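NADP-dependent alcohol dehydrogenase (Entamoeba histolytica, PDB 2OUI) catalyses the NADP-dependent interconversion of alcohols and their carbonyl counterparts, probably at a bound zinc ion, working as a tetramer of identical subunits. Local coordinates at residues 34-39 and 345-350; 57-62 and 148-153; 193-198 and 225-230. The protein carries 1 engineered substitution. All coordinates share one frame; numbering follows the deposited sequence.

Contact 1 of 3, residues 34-39 and 345-350; sequences LAPCTS and IKPVVR. With ZN (zinc ion), chain E; EDO (1,2-ethanediol), chain I; CAC (cacodylate ion), chain H; NO3 (nitrate ion), chain F.
A buried lysine reaches from the start of a strand to the backbone just before a zinc ligand: Lys-346 NZ donates to Pro-36 O over 2.7 Å, approaching tilted 31° from the carbonyl plane. CG of Lys-346 stands anti to the backbone N and the chain then bends at chi2 (76°), which carries CE past the methyl of Ala-35. The same ammonium has a salt bridge to Glu-60 and a bond to water 1, which also accepts from Thr-38 N and donates to a nitrate. Strand 346-350 pairs antiparallel with the end of strand 27-34, in the mixed sheet that carries the GroES-like part of this zinc alcohol dehydrogenase. Leu-34 and Val-349 are a hydrogen-bonded pair, Leu-34 N to Val-349 O and Val-349 N to Leu-34 O each 2.8 Å. Past Ala-35 the backbones separate, and the rings of Pro-36 and Pro-347 meet at an angle, CG to CG 3.7 Å. Pro-347 O is buried with no polar partner; Ala-35 CB and Pro-36 CD each approach it to 3.4 Å. Cys-37, the N-cap of helix 38-46, uses SG both to accept from Ser-39 N and to bind zinc at 2.2 Å.

Contact 2 of 3, residues 57-62 and 148-153; sequences LGHEAV and LSDMVT. With ZN (zinc ion), chain E.
Glu-60 lies against residues 149-151 of helix 148-161, and its side chain illustrates how a second-shell residue can line a metal site. Glu-60 CB meets Ser-149 CB at 4.2 Å. With CG anti to the carbonyl carbon (chi1 -69°), the chain runs out extended, and Glu-60 CG packs on Asp-150 CB at 3.5 Å. CD stays alongside that same methylene, the two carboxylate planes turned 79° apart. At the tip the oxygens diverge: OE2 lies on the side of the metal-bound carboxylate, while Glu-60 OE1 comes to 3.6 Å from Met-151 CE and accepts from water 2 over 2.6 Å. Water 2 in turn accepts from Met-151 N at 2.9 Å, bridging the carboxylate to the helix backbone, and Lys-346 completes the grip on OE1 with a salt bridge.

Beside Glu-60, His-59 NE2 and Asp-150 OD2 bind zinc at 2.1 and 1.9 Å. The carboxylate comes to the edge of the imidazole, planes 61° apart, and the two donor atoms are neighbours through the metal, without a hydrogen bond. Cys-37 is the third protein ligand, a set consistent with the catalytic zinc of this dehydrogenase family. Ser-113 fixes the far nitrogen, ND1, and Trp-110 meets the ring edge-to-face. Ser-149 OG gives its main bond to Val-83 O. The site lies where the loop leading into strand 61-68 meets helix 148-161, with helix 38-46 beside His-59 and helix 177-188 touching Met-151.

Contact 3 of 3, residues 193-198 and 225-230; sequences RIFAVG and EQILKA
Phe-195 and Ile-227 form the apolar centre where a helix covers a strand of the parallel sheet. Ile-227 CG1 lies over one face of the phenyl ring, 4.2 Å from Phe-195 CD2, the two side chains lying alongside and pointing opposite ways. This is a Rossmann-type nucleotide-binding fold, consistent with a dehydrogenase that uses NADP. Helix 223-230 belongs to the beta-alpha-beta crossover between strands 214-216 and 236-241, and on its way it passes over strand 194-197; its residues 225-230 run nearly antiparallel to that strand, at 165°, with the two axes 10.9 Å apart. Phe-195 points at the helix and Ala-196 away. Val-197 extends the apolar patch, its CG2 reaching the end of the isoleucine, Ile-227 CD1, at 3.9 Å; Cys-171 and Val-236 of neighbouring strands touch Ile-227 as well. One atom further along the ring, Ala-230 CB comes within 3.6 Å of Phe-195 CE2.

Beyond the ring tip the contact turns polar. Arg-193 starts with CG anti to the backbone N (chi1 -174°) and stays extended to NE, which brings one face of its guanidinium over the ring tip, Phe-195 CZ standing 3.4 Å above its plane, over its centre. NH2 makes a salt bridge with Asp-214 and donates to water 3, which donates in turn to Ala-230 O. NH1 reaches that same carbonyl directly: Arg-193 NH1 bonds to Ala-230 O over 3.1 Å with an N-H...O angle of 138°, from above the carbonyl plane.

How the contacts relate
Followed from the N terminus, the chain opens contact 1 at 34-39 and contact 2 at 57-62. Contact 2 closes first, at 148-153, and contact 3 then opens at 193-198 and closes at 225-230; only at 345-350 is the outer loop of contact 1 shut. Contacts 2 and 3 are thus in series, both nested within contact 1, and none cross. Contacts 1 and 2, their centres about 8 Å apart, share the zinc and touch directly, so that sequence-distant pieces assemble one metal site. Contact 3 lies about 29 Å from either by centres, and ties a helix to the parallel sheet of the Rossmann-type part of the chain.

Contact 1 of 3, residues 34-39 and 345-350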
# COMPACT_ATOMS: atom_id res chain seq x y z
N LEU A 34 -32.05 -13.48 12.35
CA LEU A 34 -30.98 -14.46 12.08
C LEU A 34 -31.00 -14.84 10.63
O LEU A 34 -32.06 -14.82 10.01
CB LEU A 34 -31.25 -15.75 12.90
CG LEU A 34 -31.12 -15.61 14.43
CD1 LEU A 34 -31.59 -16.89 15.12
CD2 LEU A 34 -29.68 -15.25 14.87
N ALA A 35 -29.85 -15.23 10.09
CA ALA A 35 -29.81 -15.79 8.72
C ALA A 35 -28.85 -16.98 8.67
O ALA A 35 -27.86 -16.99 9.41
CB ALA A 35 -29.36 -14.72 7.73
N PRO A 36 -29.15 -17.99 7.83
CA PRO A 36 -28.25 -19.13 7.62
C PRO A 36 -27.25 -18.86 6.49
O PRO A 36 -27.48 -17.99 5.64
CB PRO A 36 -29.19 -20.22 7.18
CG PRO A 36 -30.20 -19.47 6.33
CD PRO A 36 -30.37 -18.11 7.02
N CYS A 37 -26.15 -19.62 6.49
CA CYS A 37 -25.05 -19.39 5.54
C CYS A 37 -24.67 -20.69 4.89
O CYS A 37 -24.67 -21.72 5.53
CB CYS A 37 -23.82 -18.84 6.28
SG CYS A 37 -22.54 -18.28 5.12
N THR A 38 -24.33 -20.62 3.61
CA THR A 38 -23.74 -21.74 2.87
C THR A 38 -22.56 -22.33 3.62
O THR A 38 -22.35 -23.54 3.60
CB THR A 38 -23.28 -21.24 1.48
OG1 THR A 38 -24.40 -20.61 0.82
CG2 THR A 38 -22.82 -22.39 0.61
N SER A 39 -21.79 -21.49 4.31
CA SER A 39 -20.61 -22.00 5.03
C SER A 39 -20.99 -23.11 5.99
O SER A 39 -20.28 -24.11 6.11
CB SER A 39 -19.90 -20.89 5.80
OG SER A 39 -19.44 -19.90 4.91
N ILE A 345 -31.97 -16.59 -2.54
CA ILE A 345 -30.71 -15.87 -2.32
C ILE A 345 -30.41 -16.02 -0.82
O ILE A 345 -29.54 -16.80 -0.44
CB ILE A 345 -30.77 -14.38 -2.78
CG1 ILE A 345 -31.09 -14.31 -4.28
CG2 ILE A 345 -29.44 -13.66 -2.42
CD1 ILE A 345 -31.31 -12.89 -4.82
N LYS A 346 -31.18 -15.35 0.04
CA LYS A 346 -30.89 -15.40 1.47
C LYS A 346 -32.20 -15.40 2.28
O LYS A 346 -33.05 -14.56 2.05
CB LYS A 346 -30.02 -14.19 1.82
CG LYS A 346 -29.31 -14.25 3.12
CD LYS A 346 -28.10 -15.17 3.08
CE LYS A 346 -27.42 -15.05 4.43
NZ LYS A 346 -26.22 -15.91 4.54
N PRO A 347 -32.39 -16.39 3.17
CA PRO A 347 -33.52 -16.35 4.10
C PRO A 347 -33.17 -15.56 5.36
O PRO A 347 -31.99 -15.43 5.73
CB PRO A 347 -33.74 -17.81 4.47
CG PRO A 347 -32.65 -18.62 3.75
CD PRO A 347 -31.59 -17.62 3.36
N VAL A 348 -34.19 -15.01 5.99
CA VAL A 348 -34.02 -14.37 7.29
C VAL A 348 -35.13 -14.83 8.22
O VAL A 348 -36.25 -15.10 7.80
CB VAL A 348 -34.01 -12.82 7.26
CG1 VAL A 348 -32.73 -12.31 6.68
CG2 VAL A 348 -35.22 -12.26 6.51
N VAL A 349 -34.78 -14.94 9.49
CA VAL A 349 -35.73 -15.35 10.51
C VAL A 349 -35.83 -14.22 11.51
O VAL A 349 -34.83 -13.75 12.00
CB VAL A 349 -35.22 -16.61 11.25
CG1 VAL A 349 -36.19 -17.01 12.37
CG2 VAL A 349 -35.03 -17.77 10.26
N ARG A 350 -37.06 -13.80 11.82
CA ARG A 350 -37.30 -12.76 12.80
C ARG A 350 -37.80 -13.41 14.09
O ARG A 350 -38.64 -14.32 14.04
CB ARG A 350 -38.30 -11.74 12.24
CG ARG A 350 -38.44 -10.43 13.04
CD ARG A 350 -37.20 -9.47 12.98
NE ARG A 350 -37.55 -8.15 13.53
CZ ARG A 350 -37.67 -7.88 14.84
NH1 ARG A 350 -37.46 -8.81 15.77
NH2 ARG A 350 -38.02 -6.66 15.22
ZN ZN E . -21.19 -17.28 6.59
C1 EDO I . -18.60 -17.33 2.37
O1 EDO I . -17.71 -17.95 1.43
C2 EDO I . -19.97 -17.99 2.31
O2 EDO I . -19.91 -19.42 2.10
AS CAC H . -18.01 -16.89 6.37
O1 CAC H . -18.09 -15.67 5.14
O2 CAC H . -19.41 -17.96 6.28
C1 CAC H . -16.51 -18.12 6.08
C2 CAC H . -17.96 -16.09 8.16
N NO3 F . -22.86 -17.70 -0.92
O1 NO3 F . -23.65 -18.13 0.17
O2 NO3 F . -22.95 -16.41 -1.37
O3 NO3 F . -21.99 -18.59 -1.56
O HOH W 1 -24.67 -17.57 2.67

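Contact 2 of 3, residues 57-62 and 148-153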
# COMPACT_ATOMS: atom_id res chain seq x y z
N LEU A 57 -25.01 -23.67 15.69
CA LEU A 57 -24.70 -23.18 14.35
C LEU A 57 -25.06 -21.71 14.20
O LEU A 57 -25.61 -21.12 15.12
CB LEU A 57 -25.42 -24.03 13.30
CG LEU A 57 -24.90 -25.46 13.22
CD1 LEU A 57 -25.87 -26.31 12.44
CD2 LEU A 57 -23.51 -25.48 12.56
N GLY A 58 -24.72 -21.14 13.04
CA GLY A 58 -25.07 -19.75 12.73
C GLY A 58 -24.08 -18.69 13.17
O GLY A 58 -23.47 -18.76 14.25
N HIS A 59 -23.93 -17.67 12.33
CA HIS A 59 -23.00 -16.58 12.61
C HIS A 59 -23.47 -15.25 12.00
O HIS A 59 -22.65 -14.36 11.74
CB HIS A 59 -21.57 -16.93 12.15
CG HIS A 59 -21.48 -17.47 10.75
ND1 HIS A 59 -21.35 -18.82 10.48
CD2 HIS A 59 -21.48 -16.85 9.54
CE1 HIS A 59 -21.29 -19.00 9.17
NE2 HIS A 59 -21.37 -17.82 8.58
N GLU A 60 -24.78 -15.10 11.81
CA GLU A 60 -25.35 -13.88 11.27
C GLU A 60 -26.55 -13.52 12.14
O GLU A 60 -27.55 -14.23 12.12
CB GLU A 60 -25.81 -14.13 9.84
CG GLU A 60 -24.64 -14.34 8.88
CD GLU A 60 -25.07 -14.94 7.56
OE1 GLU A 60 -25.31 -14.15 6.61
OE2 GLU A 60 -25.21 -16.19 7.48
N ALA A 61 -26.42 -12.43 12.90
CA ALA A 61 -27.47 -12.02 13.86
C ALA A 61 -27.51 -10.52 14.04
O ALA A 61 -26.48 -9.86 14.00
CB ALA A 61 -27.22 -12.65 15.23
N VAL A 62 -28.72 -10.01 14.25
CA VAL A 62 -28.97 -8.72 14.91
C VAL A 62 -29.59 -9.16 16.23
O VAL A 62 -30.42 -10.07 16.24
CB VAL A 62 -29.96 -7.86 14.11
CG1 VAL A 62 -30.53 -6.70 14.94
CG2 VAL A 62 -29.27 -7.34 12.83
N LEU A 148 -25.42 -7.35 6.98
CA LEU A 148 -24.10 -6.76 7.30
C LEU A 148 -23.11 -7.74 7.96
O LEU A 148 -21.92 -7.62 7.76
CB LEU A 148 -24.27 -5.51 8.18
CG LEU A 148 -24.99 -4.31 7.57
CD1 LEU A 148 -25.37 -3.29 8.64
CD2 LEU A 148 -24.15 -3.67 6.44
N SER A 149 -23.61 -8.70 8.74
CA SER A 149 -22.80 -9.53 9.62
C SER A 149 -21.75 -10.33 8.87
O SER A 149 -20.64 -10.51 9.35
CB SER A 149 -23.71 -10.54 10.35
OG SER A 149 -24.68 -9.85 11.12
N ASP A 150 -22.14 -10.78 7.67
CA ASP A 150 -21.37 -11.73 6.88
C ASP A 150 -21.51 -11.38 5.40
O ASP A 150 -20.49 -11.24 4.72
CB ASP A 150 -21.85 -13.15 7.20
CG ASP A 150 -20.98 -14.26 6.60
OD1 ASP A 150 -19.88 -13.97 6.06
OD2 ASP A 150 -21.43 -15.43 6.68
N MET A 151 -22.72 -11.19 4.88
CA MET A 151 -22.86 -11.07 3.41
C MET A 151 -22.22 -9.81 2.84
O MET A 151 -21.39 -9.88 1.94
CB MET A 151 -24.31 -11.19 2.94
CG MET A 151 -24.99 -12.52 3.35
SD MET A 151 -24.23 -13.96 2.57
CE MET A 151 -23.04 -14.52 3.80
N VAL A 152 -22.58 -8.66 3.39
CA VAL A 152 -22.00 -7.40 2.91
C VAL A 152 -20.50 -7.35 3.18
O VAL A 152 -19.72 -7.03 2.27
CB VAL A 152 -22.64 -6.20 3.55
CG1 VAL A 152 -21.93 -4.94 3.06
CG2 VAL A 152 -24.15 -6.18 3.21
N THR A 153 -20.09 -7.67 4.41
CA THR A 153 -18.68 -7.58 4.78
C THR A 153 -17.79 -8.54 4.00
O THR A 153 -16.72 -8.15 3.54
CB THR A 153 -18.44 -7.64 6.31
OG1 THR A 153 -17.03 -7.55 6.54
CG2 THR A 153 -19.00 -8.94 6.92
ZN ZN E . -21.19 -17.28 6.59
O HOH W 2 -24.89 -11.61 6.83

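Contact 3 of 3, residues 193-198 and 225-230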
# COMPACT_ATOMS: atom_id res chain seq x y z
N ARG A 193 -16.90 -1.55 -16.09
CA ARG A 193 -17.55 -2.75 -16.59
C ARG A 193 -17.39 -3.85 -15.55
O ARG A 193 -16.28 -4.09 -15.04
CB ARG A 193 -16.92 -3.15 -17.93
CG ARG A 193 -17.61 -4.29 -18.60
CD ARG A 193 -17.17 -4.39 -20.07
NE ARG A 193 -18.10 -5.22 -20.83
CZ ARG A 193 -17.84 -5.69 -22.04
NH1 ARG A 193 -16.68 -5.41 -22.64
NH2 ARG A 193 -18.75 -6.44 -22.65
N ILE A 194 -18.50 -4.51 -15.18
CA ILE A 194 -18.44 -5.62 -14.23
C ILE A 194 -19.13 -6.85 -14.82
O ILE A 194 -20.34 -6.81 -15.09
CB ILE A 194 -19.09 -5.27 -12.83
CG1 ILE A 194 -18.36 -4.11 -12.15
CG2 ILE A 194 -19.03 -6.46 -11.90
CD1 ILE A 194 -19.17 -3.49 -10.97
N PHE A 195 -18.35 -7.91 -15.07
CA PHE A 195 -18.90 -9.20 -15.51
C PHE A 195 -19.28 -9.98 -14.26
O PHE A 195 -18.50 -10.03 -13.32
CB PHE A 195 -17.86 -10.02 -16.27
CG PHE A 195 -17.41 -9.38 -17.55
CD1 PHE A 195 -16.31 -8.53 -17.58
CD2 PHE A 195 -18.08 -9.64 -18.72
CE1 PHE A 195 -15.91 -7.94 -18.79
CE2 PHE A 195 -17.69 -9.07 -19.94
CZ PHE A 195 -16.58 -8.21 -19.96
N ALA A 196 -20.44 -10.61 -14.28
CA ALA A 196 -20.93 -11.41 -13.14
C ALA A 196 -21.20 -12.81 -13.68
O ALA A 196 -22.09 -13.01 -14.50
CB ALA A 196 -22.21 -10.79 -12.56
N VAL A 197 -20.40 -13.78 -13.23
CA VAL A 197 -20.52 -15.14 -13.70
C VAL A 197 -21.46 -15.89 -12.75
O VAL A 197 -21.14 -16.12 -11.58
CB VAL A 197 -19.14 -15.83 -13.73
CG1 VAL A 197 -19.28 -17.29 -14.16
CG2 VAL A 197 -18.19 -15.06 -14.66
N GLY A 198 -22.63 -16.24 -13.26
CA GLY A 198 -23.59 -17.02 -12.49
C GLY A 198 -24.59 -17.64 -13.44
O GLY A 198 -24.63 -17.30 -14.64
N GLU A 225 -13.71 -18.25 -22.22
CA GLU A 225 -13.81 -17.88 -23.62
C GLU A 225 -14.77 -16.70 -23.82
O GLU A 225 -14.49 -15.77 -24.57
CB GLU A 225 -14.22 -19.08 -24.47
CG GLU A 225 -13.21 -20.23 -24.47
CD GLU A 225 -11.91 -19.91 -25.22
OE1 GLU A 225 -11.95 -19.33 -26.34
OE2 GLU A 225 -10.82 -20.26 -24.70
N GLN A 226 -15.90 -16.72 -23.11
CA GLN A 226 -16.87 -15.64 -23.21
C GLN A 226 -16.29 -14.28 -22.80
O GLN A 226 -16.55 -13.25 -23.45
CB GLN A 226 -18.08 -15.94 -22.34
CG GLN A 226 -19.08 -16.94 -22.91
CD GLN A 226 -20.36 -16.94 -22.09
OE1 GLN A 226 -20.71 -17.93 -21.42
NE2 GLN A 226 -21.06 -15.82 -22.11
N ILE A 227 -15.55 -14.28 -21.70
CA ILE A 227 -14.97 -13.04 -21.16
C ILE A 227 -13.80 -12.57 -22.03
O ILE A 227 -13.63 -11.37 -22.25
CB ILE A 227 -14.57 -13.20 -19.67
CG1 ILE A 227 -15.86 -13.18 -18.83
CG2 ILE A 227 -13.59 -12.09 -19.23
CD1 ILE A 227 -15.76 -13.85 -17.51
N LEU A 228 -13.00 -13.52 -22.53
CA LEU A 228 -11.93 -13.15 -23.46
C LEU A 228 -12.47 -12.60 -24.77
O LEU A 228 -11.93 -11.63 -25.31
CB LEU A 228 -11.02 -14.34 -23.73
CG LEU A 228 -10.15 -14.78 -22.56
CD1 LEU A 228 -9.38 -16.05 -22.93
CD2 LEU A 228 -9.19 -13.67 -22.09
N LYS A 229 -13.54 -13.19 -25.29
CA LYS A 229 -14.21 -12.63 -26.45
C LYS A 229 -14.75 -11.23 -26.16
O LYS A 229 -14.62 -10.34 -27.00
CB LYS A 229 -15.33 -13.54 -26.95
CG LYS A 229 -14.87 -14.51 -28.00
CD LYS A 229 -15.63 -15.82 -27.97
CE LYS A 229 -14.80 -16.92 -28.64
NZ LYS A 229 -15.44 -18.26 -28.62
N ALA A 230 -15.36 -11.05 -24.99
CA ALA A 230 -15.97 -9.76 -24.65
C ALA A 230 -14.94 -8.66 -24.46
O ALA A 230 -15.28 -7.48 -24.54
CB ALA A 230 -16.86 -9.88 -23.39
O HOH W 3 -18.34 -6.72 -25.42